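PDB 3OT5: UDP-N-acetylglucosamine 2-epimerase from Listeria monocytogenes, which probably catalyses the interconversion of UDP-N-acetylglucosamine and UDP-N-acetylmannosamine by inverting the configuration at C2 of the sugar. Local coordinates for residues L218-H232 and F295-D308. Residues are numbered along the deposited sequence; the frame is centred on the assembly and turned at random.
Sequences LENLGDNRLILMTAH and FHNFLRKSYLVFTD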
loop_
_atom_site.group_PDB
_atom_site.type_symbol
_atom_site.label_atom_id
_atom_site.label_comp_id
_atom_site.label_asym_id
_atom_site.label_seq_id
_atom_site.Cartn_x
_atom_site.Cartn_y
_atom_site.Cartn_z
ATOM N N LEU A 218 7.584 -20.328 -9.759
ATOM C CA LEU A 218 8.203 -20.331 -8.452
ATOM C C LEU A 218 8.655 -21.742 -8.101
ATOM O O LEU A 218 9.683 -21.917 -7.454
ATOM C CB LEU A 218 7.236 -19.771 -7.415
ATOM C CG LEU A 218 6.907 -18.291 -7.644
ATOM C CD1 LEU A 218 5.872 -17.790 -6.648
ATOM C CD2 LEU A 218 8.174 -17.459 -7.564
ATOM N N GLU A 219 7.903 -22.739 -8.574
ATOM C CA GLU A 219 8.216 -24.149 -8.331
ATOM C C GLU A 219 9.365 -24.629 -9.219
ATOM O O GLU A 219 10.136 -25.499 -8.823
ATOM C CB GLU A 219 6.974 -25.031 -8.546
ATOM C CG GLU A 219 5.815 -24.720 -7.580
ATOM C CD GLU A 219 4.566 -25.566 -7.840
ATOM O OE1 GLU A 219 3.565 -25.406 -7.094
ATOM O OE2 GLU A 219 4.584 -26.388 -8.782
ATOM N N ASN A 220 9.476 -24.071 -10.420
ATOM C CA ASN A 220 10.558 -24.448 -11.327
ATOM C C ASN A 220 11.772 -23.550 -11.141
ATOM O O ASN A 220 12.788 -23.732 -11.798
ATOM C CB ASN A 220 10.090 -24.390 -12.780
ATOM C CG ASN A 220 9.000 -25.408 -13.085
ATOM O OD1 ASN A 220 8.548 -26.138 -12.203
ATOM N ND2 ASN A 220 8.582 -25.465 -14.345
ATOM N N LEU A 221 11.665 -22.602 -10.212
ATOM C CA LEU A 221 12.731 -21.635 -9.960
ATOM C C LEU A 221 14.064 -22.316 -9.603
ATOM O O LEU A 221 15.120 -21.948 -10.125
ATOM C CB LEU A 221 12.296 -20.658 -8.857
ATOM C CG LEU A 221 13.090 -19.354 -8.742
ATOM C CD1 LEU A 221 12.933 -18.554 -10.023
ATOM C CD2 LEU A 221 12.633 -18.527 -7.552
ATOM N N GLY A 222 14.011 -23.318 -8.731
ATOM C CA GLY A 222 15.218 -24.034 -8.314
ATOM C C GLY A 222 16.137 -23.136 -7.507
ATOM O O GLY A 222 15.691 -22.471 -6.575
ATOM N N ASP A 223 17.416 -23.108 -7.871
ATOM C CA ASP A 223 18.403 -22.275 -7.175
ATOM C C ASP A 223 18.511 -20.868 -7.779
ATOM O O ASP A 223 19.275 -20.040 -7.286
ATOM C CB ASP A 223 19.786 -22.944 -7.195
ATOM C CG ASP A 223 19.819 -24.277 -6.443
ATOM O OD1 ASP A 223 20.745 -25.075 -6.714
ATOM O OD2 ASP A 223 18.929 -24.534 -5.595
ATOM N N ASN A 224 17.749 -20.595 -8.839
ATOM C CA ASN A 224 17.787 -19.279 -9.489
ATOM C C ASN A 224 17.225 -18.145 -8.671
ATOM O O ASN A 224 16.298 -18.320 -7.889
ATOM C CB ASN A 224 17.052 -19.308 -10.827
ATOM C CG ASN A 224 17.805 -20.061 -11.877
ATOM O OD1 ASN A 224 19.025 -20.166 -11.815
ATOM N ND2 ASN A 224 17.092 -20.559 -12.875
ATOM N N ARG A 225 17.785 -16.963 -8.909
ATOM C CA ARG A 225 17.370 -15.749 -8.229
ATOM C C ARG A 225 16.299 -15.042 -9.042
ATOM O O ARG A 225 16.517 -14.639 -10.185
ATOM C CB ARG A 225 18.581 -14.866 -7.987
ATOM C CG ARG A 225 19.560 -15.552 -7.052
ATOM C CD ARG A 225 20.819 -14.774 -6.860
ATOM N NE ARG A 225 21.613 -14.671 -8.082
ATOM C CZ ARG A 225 22.711 -13.939 -8.170
ATOM N NH1 ARG A 225 23.131 -13.256 -7.109
ATOM N NH2 ARG A 225 23.381 -13.877 -9.308
ATOM N N LEU A 226 15.134 -14.908 -8.424
ATOM C CA LEU A 226 13.989 -14.299 -9.052
ATOM C C LEU A 226 14.049 -12.772 -9.042
ATOM O O LEU A 226 14.199 -12.141 -7.990
ATOM C CB LEU A 226 12.711 -14.787 -8.351
ATOM C CG LEU A 226 11.359 -14.178 -8.761
ATOM C CD1 LEU A 226 11.115 -14.304 -10.257
ATOM C CD2 LEU A 226 10.230 -14.838 -7.979
ATOM N N ILE A 227 13.968 -12.191 -10.234
ATOM C CA ILE A 227 13.920 -10.755 -10.385
ATOM C C ILE A 227 12.504 -10.450 -10.846
ATOM O O ILE A 227 12.026 -11.022 -11.821
ATOM C CB ILE A 227 14.854 -10.214 -11.423
ATOM C CG1 ILE A 227 16.310 -10.500 -11.051
ATOM C CG2 ILE A 227 14.617 -8.685 -11.551
ATOM C CD1 ILE A 227 17.277 -10.081 -12.112
ATOM N N LEU A 228 11.841 -9.558 -10.139
ATOM C CA LEU A 228 10.479 -9.182 -10.468
ATOM C C LEU A 228 10.499 -7.741 -10.951
ATOM O O LEU A 228 11.226 -6.909 -10.402
ATOM C CB LEU A 228 9.616 -9.334 -9.215
ATOM C CG LEU A 228 8.113 -9.088 -9.256
ATOM C CD1 LEU A 228 7.423 -9.980 -10.270
ATOM C CD2 LEU A 228 7.551 -9.328 -7.849
ATOM N N MET A 229 9.741 -7.450 -12.002
ATOM C CA MET A 229 9.669 -6.098 -12.542
ATOM C C MET A 229 8.227 -5.652 -12.800
ATOM O O MET A 229 7.401 -6.437 -13.248
ATOM C CB MET A 229 10.428 -6.004 -13.854
ATOM C CG MET A 229 10.357 -4.623 -14.469
ATOM S SD MET A 229 11.191 -4.532 -16.035
ATOM C CE MET A 229 10.783 -2.849 -16.510
ATOM N N THR A 230 7.940 -4.393 -12.488
ATOM C CA THR A 230 6.632 -3.795 -12.746
ATOM C C THR A 230 6.861 -2.317 -13.012
ATOM O O THR A 230 7.757 -1.696 -12.431
ATOM C CB THR A 230 5.632 -3.957 -11.592
ATOM O OG1 THR A 230 6.137 -3.328 -10.405
ATOM C CG2 THR A 230 5.368 -5.422 -11.308
ATOM N N ALA A 231 6.068 -1.775 -13.920
ATOM C CA ALA A 231 6.139 -0.387 -14.282
ATOM C C ALA A 231 4.749 0.019 -14.725
ATOM O O ALA A 231 4.223 -0.530 -15.701
ATOM C CB ALA A 231 7.145 -0.182 -15.406
ATOM N N HIS A 232 4.134 0.943 -13.993
ATOM C CA HIS A 232 2.791 1.407 -14.347
ATOM C C HIS A 232 2.668 2.935 -14.481
ATOM O O HIS A 232 1.606 3.433 -14.828
ATOM C CB HIS A 232 1.766 0.864 -13.335
ATOM C CG HIS A 232 1.620 -0.626 -13.379
ATOM N ND1 HIS A 232 0.681 -1.260 -14.166
ATOM C CD2 HIS A 232 2.311 -1.609 -12.753
ATOM C CE1 HIS A 232 0.796 -2.569 -14.017
ATOM N NE2 HIS A 232 1.778 -2.808 -13.166
ATOM N N PHE A 295 1.007 -11.177 -6.248
ATOM C CA PHE A 295 2.208 -10.376 -6.295
ATOM C C PHE A 295 2.969 -10.421 -4.974
ATOM O O PHE A 295 4.193 -10.551 -4.974
ATOM C CB PHE A 295 1.883 -8.932 -6.671
ATOM C CG PHE A 295 3.098 -8.109 -6.927
ATOM C CD1 PHE A 295 3.680 -8.094 -8.182
ATOM C CD2 PHE A 295 3.683 -7.378 -5.912
ATOM C CE1 PHE A 295 4.815 -7.349 -8.420
ATOM C CE2 PHE A 295 4.819 -6.636 -6.142
ATOM C CZ PHE A 295 5.389 -6.619 -7.392
ATOM N N HIS A 296 2.269 -10.303 -3.846
ATOM C CA HIS A 296 2.963 -10.375 -2.561
ATOM C C HIS A 296 3.700 -11.710 -2.436
ATOM O O HIS A 296 4.822 -11.768 -1.923
ATOM C CB HIS A 296 2.035 -10.194 -1.348
ATOM C CG HIS A 296 1.422 -8.830 -1.243
ATOM N ND1 HIS A 296 0.180 -8.612 -0.683
ATOM C CD2 HIS A 296 1.853 -7.622 -1.680
ATOM C CE1 HIS A 296 -0.104 -7.322 -0.737
ATOM N NE2 HIS A 296 0.892 -6.700 -1.344
ATOM N N ASN A 297 3.058 -12.775 -2.903
ATOM C CA ASN A 297 3.646 -14.111 -2.855
ATOM C C ASN A 297 4.866 -14.268 -3.772
ATOM O O ASN A 297 5.815 -14.980 -3.428
ATOM C CB ASN A 297 2.558 -15.149 -3.087
ATOM C CG ASN A 297 1.582 -15.224 -1.906
ATOM O OD1 ASN A 297 1.865 -15.870 -0.888
ATOM N ND2 ASN A 297 0.425 -14.593 -2.054
ATOM N N PHE A 298 4.859 -13.591 -4.920
ATOM C CA PHE A 298 6.019 -13.611 -5.817
ATOM C C PHE A 298 7.114 -12.800 -5.193
ATOM O O PHE A 298 8.281 -13.180 -5.182
ATOM C CB PHE A 298 5.691 -13.038 -7.198
ATOM C CG PHE A 298 5.209 -14.060 -8.172
ATOM C CD1 PHE A 298 6.067 -14.529 -9.159
ATOM C CD2 PHE A 298 3.932 -14.582 -8.086
ATOM C CE1 PHE A 298 5.657 -15.473 -10.063
ATOM C CE2 PHE A 298 3.501 -15.536 -8.988
ATOM C CZ PHE A 298 4.369 -15.988 -9.982
ATOM N N LEU A 299 6.702 -11.672 -4.649
ATOM C CA LEU A 299 7.592 -10.744 -4.008
ATOM C C LEU A 299 8.375 -11.482 -2.932
ATOM O O LEU A 299 9.601 -11.360 -2.850
ATOM C CB LEU A 299 6.753 -9.605 -3.415
ATOM C CG LEU A 299 7.391 -8.264 -3.125
ATOM C CD1 LEU A 299 7.988 -7.700 -4.421
ATOM C CD2 LEU A 299 6.358 -7.325 -2.547
ATOM N N ARG A 300 7.687 -12.301 -2.140
ATOM C CA ARG A 300 8.356 -13.035 -1.058
ATOM C C ARG A 300 9.553 -13.868 -1.500
ATOM O O ARG A 300 10.558 -13.934 -0.780
ATOM C CB ARG A 300 7.379 -13.933 -0.293
ATOM C CG ARG A 300 8.075 -14.754 0.795
ATOM C CD ARG A 300 7.122 -15.457 1.709
ATOM N NE ARG A 300 7.836 -16.227 2.723
ATOM C CZ ARG A 300 8.304 -15.732 3.868
ATOM N NH1 ARG A 300 8.938 -16.533 4.717
ATOM N NH2 ARG A 300 8.147 -14.445 4.176
ATOM N N LYS A 301 9.451 -14.511 -2.664
ATOM C CA LYS A 301 10.540 -15.354 -3.168
ATOM C C LYS A 301 11.499 -14.593 -4.089
ATOM O O LYS A 301 12.455 -15.161 -4.611
ATOM C CB LYS A 301 9.953 -16.578 -3.889
ATOM C CG LYS A 301 10.983 -17.610 -4.377
ATOM C CD LYS A 301 11.882 -18.120 -3.238
ATOM C CE LYS A 301 12.885 -19.168 -3.727
ATOM N NZ LYS A 301 13.800 -19.606 -2.641
ATOM N N SER A 302 11.260 -13.300 -4.265
ATOM C CA SER A 302 12.095 -12.474 -5.130
ATOM C C SER A 302 13.429 -12.092 -4.480
ATOM O O SER A 302 13.522 -11.932 -3.261
ATOM C CB SER A 302 11.333 -11.215 -5.531
ATOM O OG SER A 302 10.126 -11.559 -6.192
ATOM N N TYR A 303 14.457 -11.970 -5.310
ATOM C CA TYR A 303 15.779 -11.590 -4.857
ATOM C C TYR A 303 15.841 -10.070 -4.912
ATOM O O TYR A 303 16.463 -9.433 -4.068
ATOM C CB TYR A 303 16.852 -12.216 -5.751
ATOM C CG TYR A 303 18.278 -12.001 -5.302
ATOM C CD1 TYR A 303 18.859 -12.828 -4.346
ATOM C CD2 TYR A 303 19.066 -10.999 -5.867
ATOM C CE1 TYR A 303 20.187 -12.647 -3.938
ATOM C CE2 TYR A 303 20.398 -10.812 -5.469
ATOM C CZ TYR A 303 20.946 -11.636 -4.500
ATOM O OH TYR A 303 22.258 -11.450 -4.104
ATOM N N LEU A 304 15.197 -9.487 -5.914
ATOM C CA LEU A 304 15.172 -8.043 -6.031
ATOM C C LEU A 304 13.997 -7.681 -6.922
ATOM O O LEU A 304 13.486 -8.508 -7.683
ATOM C CB LEU A 304 16.504 -7.484 -6.574
ATOM C CG LEU A 304 16.787 -7.535 -8.076
ATOM C CD1 LEU A 304 15.990 -6.434 -8.738
ATOM C CD2 LEU A 304 18.260 -7.338 -8.399
ATOM N N VAL A 305 13.548 -6.447 -6.808
ATOM C CA VAL A 305 12.414 -5.996 -7.591
ATOM C C VAL A 305 12.667 -4.618 -8.149
ATOM O O VAL A 305 13.236 -3.766 -7.472
ATOM C CB VAL A 305 11.113 -5.986 -6.736
ATOM C CG1 VAL A 305 11.315 -5.211 -5.465
ATOM C CG2 VAL A 305 9.909 -5.404 -7.536
ATOM N N PHE A 306 12.295 -4.437 -9.409
ATOM C CA PHE A 306 12.372 -3.160 -10.097
ATOM C C PHE A 306 10.952 -2.685 -10.168
ATOM O O PHE A 306 10.116 -3.404 -10.664
ATOM C CB PHE A 306 12.818 -3.286 -11.553
ATOM C CG PHE A 306 14.271 -3.611 -11.749
ATOM C CD1 PHE A 306 15.228 -2.606 -11.696
ATOM C CD2 PHE A 306 14.671 -4.898 -12.100
ATOM C CE1 PHE A 306 16.579 -2.895 -11.928
ATOM C CE2 PHE A 306 16.004 -5.193 -12.333
ATOM C CZ PHE A 306 16.963 -4.191 -12.242
ATOM N N THR A 307 10.677 -1.462 -9.736
ATOM C CA THR A 307 9.325 -0.975 -9.783
ATOM C C THR A 307 9.263 0.522 -9.740
ATOM O O THR A 307 10.238 1.194 -9.403
ATOM C CB THR A 307 8.516 -1.490 -8.549
ATOM O OG1 THR A 307 7.109 -1.284 -8.742
ATOM C CG2 THR A 307 8.964 -0.789 -7.291
ATOM N N ASP A 308 8.124 1.043 -10.160
ATOM C CA ASP A 308 7.854 2.455 -10.051
ATOM C C ASP A 308 6.576 2.588 -9.195
ATOM O O ASP A 308 5.974 3.661 -9.114
ATOM C CB ASP A 308 7.706 3.117 -11.414
ATOM C CG ASP A 308 6.524 2.603 -12.195
ATOM O OD1 ASP A 308 5.741 1.793 -11.654
ATOM O OD2 ASP A 308 6.367 3.033 -13.359
HETATM O O HOH W 1 14.955 -15.373 -5.636
#
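Strands 225-229 and 304-307 run parallel, 4.7 Å apart and 15° askew, as central strands of the C-terminal Rossmann-like sheet; helix 295-301 precedes the second and packs on the face carrying L228, its axis 8.5 Å from that of strand 225-229. Their ladder runs from Y303 N to L226 O through L228, which donates to L304 O and accepts from F306 N, to T230 N on F306 O. I227 CG2 reaches the F306 ring edge at CD2 on the face covered by helix 240-254. On the other face L228, its CG opposite the backbone N (chi1 -177°), brings CD2 to 3.4 Å from F295 CE1 and touches L299 CD1. L218 CD1 sits 3.8 Å above the centre of the F298 ring. At the start of strand 225-229, R225 lies alongside Y303, its CD over one ring face and its guanidinium tilted against the ring in a cation-pi contact, CZ 5.0 Å from the Y303 centroid; D257 and the L359 carbonyl hold its nitrogens. At the ladder's C-terminal end T307 OG1 donates to T230 OG1 (2.8 Å), and H232 N bonds nearly straight (169°, 3.0 Å) to the syn lone pair of D308 OD1, while R233 N bonds to OD2.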